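Local structure of ornithine carbamoyltransferase (3GD5) at residues A258-A263 with A267-C272; E284-E287 with R292-D295. The protein probably catalyses the reversible transfer of the carbamoyl group from carbamoyl phosphate to ornithine, giving citrulline and phosphate in arginine biosynthesis. All coordinates share one frame; numbering follows the deposited sequence.

Interaction 1 (A258-A263 with A267-C272); sequences ALLNCA and AIVLHC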
ATOM      1  N   ALA A 258      23.267  38.155   2.825  1.00 50.10           N
ATOM      2  CA  ALA A 258      23.095  39.141   3.885  1.00 51.79           C
ATOM      3  C   ALA A 258      23.587  38.635   5.241  1.00 53.07           C
ATOM      4  O   ALA A 258      24.387  39.299   5.907  1.00 53.36           O
ATOM      5  CB  ALA A 258      21.629  39.553   3.979  1.00 50.74           C
ATOM      6  N   LEU A 259      23.113  37.461   5.651  1.00 53.66           N
ATOM      7  CA  LEU A 259      23.511  36.897   6.936  1.00 52.98           C
ATOM      8  C   LEU A 259      25.019  36.696   6.993  1.00 53.20           C
ATOM      9  O   LEU A 259      25.652  36.937   8.022  1.00 53.30           O
ATOM     10  CB  LEU A 259      22.802  35.565   7.177  1.00 52.50           C
ATOM     11  CG  LEU A 259      22.989  35.014   8.594  1.00 52.50           C
ATOM     12  CD1 LEU A 259      22.403  35.999   9.589  1.00 53.80           C
ATOM     13  CD2 LEU A 259      22.308  33.663   8.728  1.00 53.08           C
ATOM     14  N   LEU A 260      25.585  36.250   5.878  1.00 53.82           N
ATOM     15  CA  LEU A 260      27.021  36.018   5.769  1.00 55.26           C
ATOM     16  C   LEU A 260      27.796  37.306   5.999  1.00 56.93           C
ATOM     17  O   LEU A 260      28.840  37.324   6.653  1.00 56.89           O
ATOM     18  CB  LEU A 260      27.365  35.493   4.377  1.00 53.46           C
ATOM     19  CG  LEU A 260      27.651  34.004   4.204  1.00 54.10           C
ATOM     20  CD1 LEU A 260      27.931  33.709   2.738  1.00 52.96           C
ATOM     21  CD2 LEU A 260      28.845  33.615   5.063  1.00 53.09           C
ATOM     22  N   ASN A 261      27.274  38.390   5.448  1.00 59.08           N
ATOM     23  CA  ASN A 261      27.927  39.678   5.565  1.00 61.36           C
ATOM     24  C   ASN A 261      28.025  40.169   7.008  1.00 61.44           C
ATOM     25  O   ASN A 261      28.867  41.012   7.325  1.00 60.83           O
ATOM     26  CB  ASN A 261      27.189  40.703   4.709  1.00 62.65           C
ATOM     27  CG  ASN A 261      28.061  41.877   4.346  1.00 65.24           C
ATOM     28  OD1 ASN A 261      29.110  41.711   3.714  1.00 64.99           O
ATOM     29  ND2 ASN A 261      27.643  43.076   4.746  1.00 65.36           N
ATOM     30  N   CYS A 262      27.174  39.627   7.877  1.00 61.06           N
ATOM     31  CA  CYS A 262      27.150  40.016   9.285  1.00 60.77           C
ATOM     32  C   CYS A 262      28.117  39.220  10.153  1.00 59.59           C
ATOM     33  O   CYS A 262      28.288  39.524  11.330  1.00 60.12           O
ATOM     34  CB  CYS A 262      25.740  39.847   9.850  1.00 61.78           C
ATOM     35  SG  CYS A 262      24.455  40.706   8.925  1.00 66.53           S
ATOM     36  N   ALA A 263      28.743  38.202   9.577  1.00 58.46           N
ATOM     37  CA  ALA A 263      29.667  37.362  10.325  1.00 57.73           C
ATOM     38  C   ALA A 263      31.119  37.745  10.058  1.00 58.21           C
ATOM     39  O   ALA A 263      31.393  38.696   9.323  1.00 58.41           O
ATOM     40  CB  ALA A 263      29.437  35.900   9.959  1.00 57.51           C
ATOM     41  N   ALA A 267      34.416  33.649   7.623  1.00 55.20           N
ATOM     42  CA  ALA A 267      33.294  32.794   7.979  1.00 53.85           C
ATOM     43  C   ALA A 267      33.080  31.628   7.022  1.00 52.71           C
ATOM     44  O   ALA A 267      33.170  31.767   5.797  1.00 51.26           O
ATOM     45  CB  ALA A 267      32.015  33.619   8.080  1.00 54.16           C
ATOM     46  N   ILE A 268      32.782  30.478   7.613  1.00 51.98           N
ATOM     47  CA  ILE A 268      32.526  29.243   6.887  1.00 49.65           C
ATOM     48  C   ILE A 268      31.045  28.892   7.050  1.00 47.63           C
ATOM     49  O   ILE A 268      30.427  29.249   8.058  1.00 46.93           O
ATOM     50  CB  ILE A 268      33.430  28.104   7.443  1.00 50.81           C
ATOM     51  CG1 ILE A 268      34.641  27.921   6.527  1.00 51.02           C
ATOM     52  CG2 ILE A 268      32.656  26.814   7.601  1.00 52.83           C
ATOM     53  CD1 ILE A 268      35.506  29.147   6.415  1.00 50.09           C
ATOM     54  N   VAL A 269      30.478  28.218   6.050  1.00 44.73           N
ATOM     55  CA  VAL A 269      29.072  27.814   6.092  1.00 42.48           C
ATOM     56  C   VAL A 269      28.940  26.291   6.118  1.00 40.98           C
ATOM     57  O   VAL A 269      29.441  25.602   5.227  1.00 39.23           O
ATOM     58  CB  VAL A 269      28.282  28.347   4.871  1.00 42.97           C
ATOM     59  CG1 VAL A 269      26.842  27.849   4.926  1.00 41.47           C
ATOM     60  CG2 VAL A 269      28.305  29.868   4.856  1.00 42.77           C
ATOM     61  N   LEU A 270      28.271  25.773   7.145  1.00 37.94           N
ATOM     62  CA  LEU A 270      28.068  24.333   7.284  1.00 38.16           C
ATOM     63  C   LEU A 270      26.596  23.959   7.224  1.00 36.19           C
ATOM     64  O   LEU A 270      25.732  24.710   7.678  1.00 37.20           O
ATOM     65  CB  LEU A 270      28.647  23.817   8.612  1.00 36.43           C
ATOM     66  CG  LEU A 270      30.161  23.898   8.831  1.00 36.94           C
ATOM     67  CD1 LEU A 270      30.540  23.170  10.113  1.00 35.47           C
ATOM     68  CD2 LEU A 270      30.881  23.285   7.644  1.00 36.91           C
ATOM     69  N   HIS A 271      26.317  22.796   6.645  1.00 35.07           N
ATOM     70  CA  HIS A 271      24.954  22.280   6.554  1.00 34.21           C
ATOM     71  C   HIS A 271      25.086  20.762   6.622  1.00 32.64           C
ATOM     72  O   HIS A 271      25.797  20.163   5.824  1.00 33.78           O
ATOM     73  CB  HIS A 271      24.292  22.717   5.235  1.00 33.41           C
ATOM     74  CG  HIS A 271      22.833  22.384   5.154  1.00 34.26           C
ATOM     75  ND1 HIS A 271      21.877  23.311   4.793  1.00 33.97           N
ATOM     76  CD2 HIS A 271      22.170  21.220   5.364  1.00 31.98           C
ATOM     77  CE1 HIS A 271      20.689  22.731   4.780  1.00 32.30           C
ATOM     78  NE2 HIS A 271      20.839  21.463   5.121  1.00 34.10           N
ATOM     79  N   CYS A 272      24.424  20.140   7.590  1.00 33.75           N
ATOM     80  CA  CYS A 272      24.506  18.687   7.746  1.00 34.20           C
ATOM     81  C   CYS A 272      23.846  17.862   6.622  1.00 33.47           C
ATOM     82  O   CYS A 272      24.112  16.670   6.513  1.00 32.75           O
ATOM     83  CB  CYS A 272      23.910  18.275   9.094  1.00 34.59           C
ATOM     84  SG  CYS A 272      22.197  18.768   9.302  1.00 36.46           S
TER

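Interaction 2 (E284-E287 with R292-D295); sequences EVME and RIWD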
ATOM      1  N   GLU A 284      23.241  29.942  -4.023  1.00 46.07           N
ATOM      2  CA  GLU A 284      24.427  30.787  -4.090  1.00 46.44           C
ATOM      3  C   GLU A 284      25.416  30.501  -2.967  1.00 45.77           C
ATOM      4  O   GLU A 284      26.607  30.291  -3.211  1.00 44.25           O
ATOM      5  CB  GLU A 284      24.009  32.255  -4.039  1.00 49.51           C
ATOM      6  CG  GLU A 284      25.154  33.246  -4.125  1.00 53.05           C
ATOM      7  CD  GLU A 284      24.670  34.682  -4.055  1.00 56.60           C
ATOM      8  OE1 GLU A 284      24.255  35.120  -2.961  1.00 58.45           O
ATOM      9  OE2 GLU A 284      24.694  35.371  -5.098  1.00 58.56           O
ATOM     10  N   VAL A 285      24.923  30.496  -1.734  1.00 45.91           N
ATOM     11  CA  VAL A 285      25.784  30.242  -0.587  1.00 45.49           C
ATOM     12  C   VAL A 285      26.241  28.788  -0.571  1.00 45.36           C
ATOM     13  O   VAL A 285      27.425  28.498  -0.379  1.00 45.17           O
ATOM     14  CB  VAL A 285      25.064  30.565   0.736  1.00 45.80           C
ATOM     15  CG1 VAL A 285      25.964  30.242   1.916  1.00 44.73           C
ATOM     16  CG2 VAL A 285      24.677  32.034   0.761  1.00 45.86           C
ATOM     17  N   MET A 286      25.304  27.873  -0.784  1.00 44.80           N
ATOM     18  CA  MET A 286      25.643  26.455  -0.783  1.00 43.81           C
ATOM     19  C   MET A 286      26.744  26.150  -1.792  1.00 44.37           C
ATOM     20  O   MET A 286      27.671  25.396  -1.503  1.00 44.67           O
ATOM     21  CB  MET A 286      24.414  25.624  -1.127  1.00 42.38           C
ATOM     22  CG  MET A 286      24.126  24.516  -0.141  1.00 41.17           C
ATOM     23  SD  MET A 286      22.794  23.505  -0.714  1.00 33.80           S
ATOM     24  CE  MET A 286      23.697  21.957  -0.990  1.00 37.81           C
ATOM     25  N   GLU A 287      26.625  26.734  -2.980  1.00 45.43           N
ATOM     26  CA  GLU A 287      27.593  26.523  -4.052  1.00 46.80           C
ATOM     27  C   GLU A 287      28.734  27.539  -4.003  1.00 47.87           C
ATOM     28  O   GLU A 287      29.696  27.435  -4.763  1.00 49.07           O
ATOM     29  CB  GLU A 287      26.892  26.630  -5.411  1.00 47.72           C
ATOM     30  CG  GLU A 287      25.736  25.654  -5.638  1.00 46.27           C
ATOM     31  CD  GLU A 287      26.180  24.202  -5.615  1.00 45.50           C
ATOM     32  OE1 GLU A 287      27.394  23.947  -5.747  1.00 44.14           O
ATOM     33  OE2 GLU A 287      25.311  23.315  -5.479  1.00 46.22           O
ATOM     34  N   ARG A 292      31.530  24.689   3.161  1.00 40.76           N
ATOM     35  CA  ARG A 292      32.430  23.579   3.472  1.00 41.55           C
ATOM     36  C   ARG A 292      31.593  22.308   3.608  1.00 41.29           C
ATOM     37  O   ARG A 292      32.061  21.274   4.092  1.00 41.11           O
ATOM     38  CB  ARG A 292      33.197  23.844   4.764  1.00 41.50           C
ATOM     39  CG  ARG A 292      34.162  25.013   4.657  1.00 42.51           C
ATOM     40  CD  ARG A 292      35.266  24.729   3.666  1.00 42.21           C
ATOM     41  NE  ARG A 292      36.150  25.879   3.524  1.00 43.97           N
ATOM     42  CZ  ARG A 292      35.897  26.927   2.746  1.00 45.14           C
ATOM     43  NH1 ARG A 292      34.785  26.972   2.025  1.00 45.28           N
ATOM     44  NH2 ARG A 292      36.749  27.939   2.702  1.00 45.34           N
ATOM     45  N   ILE A 293      30.350  22.406   3.146  1.00 40.84           N
ATOM     46  CA  ILE A 293      29.379  21.315   3.189  1.00 39.43           C
ATOM     47  C   ILE A 293      29.868  19.956   2.682  1.00 38.26           C
ATOM     48  O   ILE A 293      29.629  18.930   3.330  1.00 36.89           O
ATOM     49  CB  ILE A 293      28.115  21.721   2.412  1.00 39.70           C
ATOM     50  CG1 ILE A 293      27.413  22.856   3.158  1.00 39.32           C
ATOM     51  CG2 ILE A 293      27.179  20.530   2.244  1.00 41.93           C
ATOM     52  CD1 ILE A 293      26.269  23.467   2.385  1.00 39.65           C
ATOM     53  N   TRP A 294      30.546  19.943   1.534  1.00 36.86           N
ATOM     54  CA  TRP A 294      31.043  18.699   0.956  1.00 36.68           C
ATOM     55  C   TRP A 294      32.175  18.117   1.805  1.00 37.54           C
ATOM     56  O   TRP A 294      32.227  16.900   2.014  1.00 37.55           O
ATOM     57  CB  TRP A 294      31.482  18.920  -0.503  1.00 36.30           C
ATOM     58  CG  TRP A 294      30.388  19.577  -1.339  1.00 39.30           C
ATOM     59  CD1 TRP A 294      30.524  20.668  -2.146  1.00 39.08           C
ATOM     60  CD2 TRP A 294      28.986  19.238  -1.363  1.00 38.09           C
ATOM     61  NE1 TRP A 294      29.302  21.038  -2.660  1.00 39.99           N
ATOM     62  CE2 TRP A 294      28.343  20.179  -2.198  1.00 38.30           C
ATOM     63  CE3 TRP A 294      28.215  18.236  -0.756  1.00 38.76           C
ATOM     64  CZ2 TRP A 294      26.961  20.152  -2.443  1.00 36.43           C
ATOM     65  CZ3 TRP A 294      26.839  18.208  -0.998  1.00 38.62           C
ATOM     66  CH2 TRP A 294      26.228  19.165  -1.837  1.00 36.31           C
ATOM     67  N   ASP A 295      33.067  18.971   2.311  1.00 37.49           N
ATOM     68  CA  ASP A 295      34.149  18.491   3.178  1.00 37.46           C
ATOM     69  C   ASP A 295      33.525  17.981   4.481  1.00 36.19           C
ATOM     70  O   ASP A 295      33.928  16.958   5.036  1.00 36.56           O
ATOM     71  CB  ASP A 295      35.148  19.616   3.503  1.00 40.02           C
ATOM     72  CG  ASP A 295      35.932  20.087   2.282  1.00 39.84           C
ATOM     73  OD1 ASP A 295      36.183  19.274   1.371  1.00 41.78           O
ATOM     74  OD2 ASP A 295      36.319  21.271   2.242  1.00 40.68           O
TER

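Interaction 1 (A258-A263 with A267-C272)
Leu-260 meets Val-269 because of how each side chain is turned about its first bond: in Val-269 CG1 lies anti to the backbone N (chi1 177°), which sets CG2 beside that nitrogen and opposite the carbonyl carbon, while Leu-260 has an unusual chi1 of -103° that swings its side chain over to the strand; CD1 continues the extended chain and the other branch, CD2, makes the contact. Leu-260 CD2 then rests 3.8 Å from Val-269 CG2, methyl against methyl, the two side chains crossing at about a right angle. The same Leu-260 CD2 stands 4.4 Å from Ala-267 CB, so one leucine methyl spans two residues whose side chains leave the same side of the extended chain. Nearer the turn, Ala-263 and Ala-267 direct their methyl groups at each other, CB to CB 3.9 Å. Here the CA atoms are nearest, with 6.3 Å between Ala-263 CA and Ala-267 CA. No hydrogen bond joins the two segments; they are held by a small apolar patch of four residues. Ala-263 N bonds to Leu-260 O at 3.1 Å as the chain leaves toward the short loop before the strand. Arg-290 also packs on Leu-260, and its NH1 is hydrogen-bonded to Ala-267 O. The opposite side of the strand, through Ile-268 and Leu-270, faces helix 138-152. Strand 268-271 is the outermost strand, within this chain, of the five-stranded parallel sheet in the ornithine-binding domain, bonded along its backbone to strand 228-231. The contact therefore seats short helix 257-261 against the start of this strand, whose far end runs into Cys-272, a probable carbamoyl phosphate-binding residue, in the Rossmann-like α/β fold of the carbamoyltransferases.

Interaction 2 (E284-E287 with R292-D295)
The indole ring of Trp-294 receives the methyl end of Met-286 obliquely, with Met-286 CE 3.9 Å from Trp-294 CH2 and 4.0 Å from Trp-294 CZ2, while one face of the ring carries its own neighbour Ile-293, whose CG2 sits 3.9 Å above the plane and offset toward the rim. A bend at the last torsion of Met-286 (chi3 114°) brings the methyl to the benzene part of the indole. Further back along the same side chain, Met-286 CG presses on Ile-293 CD1 at 3.5 Å, tighter than usual for two carbons. Methionine thus touches both residues, crossing each side chain at about a right angle, and the contact is wholly apolar. Asp-95 of a second subunit packs on both Met-286 and Trp-294. Beside them, Glu-287 OE1 and Asp-295 OD1 form salt bridges with Arg-98 and Arg-102 of that subunit, so this contact lies at a subunit interface of the hexamer. Within the chain, Met-286 of helix 283-287 meets the first turn of helix 293-312, with Ile-293 also touching His-271 of strand 268-271 and Val-285 packing on Val-269 and on Leu-260 of helix 257-261.

Overall arrangement
Interaction 1 comes first in the sequence and is complete before interaction 2 begins; their centres are about 10 Å apart, both in the ornithine-binding domain. Strand 268-271 is the shared element: interaction 1 covers its start with helix 257-261, and residues of interaction 2 lie along it from Ile-268 to His-271. A probable hydrogen bond from Arg-292 N to Val-269 O (3.1 Å) ties the two directly, and Arg-292 CB packs on Leu-270 CD2 at 3.7 Å. This strand, outermost of the sheet within the chain, is thereby joined to the long C-terminal helix 293-312, close to the probable carbamoyl phosphate-binding Cys-272 and Leu-273, while interaction 2 alone reaches a second subunit.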